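Side-chain contact in aminopeptidase-like protein (Chaetomium thermophilum, PDB 5JM6), which probably acts as a zinc-dependent aminopeptidase of the M18 family, assembled as a dodecamer: residues V416-D421 with V431-L436. Sequence-based numbering, arbitrary orientation.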
loop_
_atom_site.group_PDB
_atom_site.type_symbol
_atom_site.label_atom_id
_atom_site.label_comp_id
_atom_site.label_asym_id
_atom_site.label_seq_id
_atom_site.Cartn_x
_atom_site.Cartn_y
_atom_site.Cartn_z
ATOM N N VAL A 416 -39.929 -17.345 23.726
ATOM C CA VAL A 416 -38.726 -18.029 23.309
ATOM C C VAL A 416 -38.598 -18.071 21.786
ATOM O O VAL A 416 -39.596 -18.137 21.067
ATOM C CB VAL A 416 -38.702 -19.442 23.887
ATOM C CG1 VAL A 416 -37.353 -20.016 23.735
ATOM C CG2 VAL A 416 -39.052 -19.395 25.362
ATOM N N ALA A 417 -37.361 -18.015 21.302
ATOM C CA ALA A 417 -37.089 -18.067 19.874
ATOM C C ALA A 417 -36.648 -19.461 19.452
ATOM O O ALA A 417 -35.802 -20.078 20.099
ATOM C CB ALA A 417 -36.024 -17.045 19.500
ATOM N N LEU A 418 -37.231 -19.958 18.366
ATOM C CA LEU A 418 -36.745 -21.184 17.755
ATOM C C LEU A 418 -35.630 -20.804 16.792
ATOM O O LEU A 418 -35.851 -20.078 15.822
ATOM C CB LEU A 418 -37.867 -21.938 17.033
ATOM C CG LEU A 418 -38.824 -22.813 17.853
ATOM C CD1 LEU A 418 -39.404 -22.081 19.052
ATOM C CD2 LEU A 418 -39.944 -23.335 16.973
ATOM N N CYS A 419 -34.430 -21.292 17.079
ATOM C CA CYS A 419 -33.247 -20.932 16.314
ATOM C C CYS A 419 -33.084 -21.881 15.133
ATOM O O CYS A 419 -33.049 -23.098 15.307
ATOM C CB CYS A 419 -32.008 -20.964 17.213
ATOM S SG CYS A 419 -30.667 -19.862 16.720
ATOM N N VAL A 420 -33.002 -21.317 13.930
ATOM C CA VAL A 420 -32.883 -22.102 12.704
ATOM C C VAL A 420 -31.642 -21.678 11.923
ATOM O O VAL A 420 -31.269 -20.506 11.933
ATOM C CB VAL A 420 -34.135 -21.942 11.806
ATOM C CG1 VAL A 420 -34.075 -22.889 10.613
ATOM C CG2 VAL A 420 -35.405 -22.179 12.608
ATOM N N ASP A 421 -30.999 -22.632 11.254
ATOM C CA ASP A 421 -29.867 -22.314 10.393
ATOM C C ASP A 421 -30.041 -22.931 9.006
ATOM O O ASP A 421 -29.418 -23.940 8.675
ATOM C CB ASP A 421 -28.559 -22.790 11.025
ATOM C CG ASP A 421 -27.397 -21.870 10.710
ATOM O OD1 ASP A 421 -27.478 -21.138 9.702
ATOM O OD2 ASP A 421 -26.407 -21.875 11.471
ATOM N N VAL A 431 -40.200 -30.503 11.272
ATOM C CA VAL A 431 -40.850 -31.383 12.235
ATOM C C VAL A 431 -40.671 -30.857 13.661
ATOM O O VAL A 431 -41.639 -30.768 14.415
ATOM C CB VAL A 431 -40.320 -32.821 12.138
ATOM C CG1 VAL A 431 -40.955 -33.688 13.213
ATOM C CG2 VAL A 431 -40.597 -33.390 10.750
ATOM N N SER A 432 -39.441 -30.497 14.023
ATOM C CA SER A 432 -39.175 -29.939 15.346
ATOM C C SER A 432 -40.021 -28.695 15.602
ATOM O O SER A 432 -40.577 -28.528 16.687
ATOM C CB SER A 432 -37.692 -29.598 15.512
ATOM O OG SER A 432 -36.876 -30.735 15.293
ATOM N N MET A 433 -40.129 -27.831 14.598
ATOM C CA MET A 433 -40.907 -26.607 14.746
ATOM C C MET A 433 -42.400 -26.904 14.871
ATOM O O MET A 433 -43.101 -26.243 15.634
ATOM C CB MET A 433 -40.643 -25.650 13.578
ATOM C CG MET A 433 -39.390 -24.801 13.771
ATOM S SD MET A 433 -39.041 -23.580 12.486
ATOM C CE MET A 433 -38.660 -24.636 11.093
ATOM N N ALA A 434 -42.881 -27.903 14.137
ATOM C CA ALA A 434 -44.288 -28.284 14.213
ATOM C C ALA A 434 -44.655 -28.719 15.630
ATOM O O ALA A 434 -45.708 -28.350 16.149
ATOM C CB ALA A 434 -44.597 -29.395 13.219
ATOM N N ILE A 435 -43.768 -29.489 16.252
ATOM C CA ILE A 435 -43.985 -29.975 17.611
ATOM C C ILE A 435 -43.986 -28.838 18.631
ATOM O O ILE A 435 -44.899 -28.732 19.449
ATOM C CB ILE A 435 -42.914 -31.011 18.007
ATOM C CG1 ILE A 435 -43.010 -32.243 17.106
ATOM C CG2 ILE A 435 -43.060 -31.408 19.470
ATOM C CD1 ILE A 435 -41.768 -33.100 17.115
ATOM N N LEU A 436 -42.969 -27.982 18.579
ATOM C CA LEU A 436 -42.830 -26.931 19.584
ATOM C C LEU A 436 -43.812 -25.783 19.367
ATOM O O LEU A 436 -44.197 -25.112 20.323
ATOM C CB LEU A 436 -41.400 -26.393 19.610
ATOM C CG LEU A 436 -40.254 -27.356 19.925
ATOM C CD1 LEU A 436 -38.945 -26.635 19.708
ATOM C CD2 LEU A 436 -40.335 -27.890 21.346
#
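Leu418 on the short strand 417-419 faces Met433 on helix 430-443, and their CA atoms, 7.5 Å apart, are the nearest CA pair across the two segments. At this spacing the strand and the helix meet chiefly through apolar side chains. The side chain of Leu418 sets out toward the helix. Its CG lies anti to the carbonyl carbon (chi1 -81°), and the CD2 branch comes to rest 3.6 Å from Met433 CG, the two side chains slanting across each other. One helical turn on, Leu436 brings its CD1 methyl to 4.3 Å from Leu418 CG, so that the leucine of the strand touches two residues of the same helix. Met433 bends at chi3 (-67°), and its sulfur SD stands 3.9 Å from Val420 CG2, with the valine set nearly at right angles to it. Neighbouring strands flank this apolar patch: Arg449 of strand 448-450 touches both Leu418 and Met433, while Ala475 of strand 473-481 lies against Leu436. A second subunit also packs here, with Pro143 of that subunit on Val420 and Asn279 of that subunit on Met433. The contact exemplifies the layered alpha/beta architecture of M18 peptidases, a helix covering one face of the central mixed sheet near its edge.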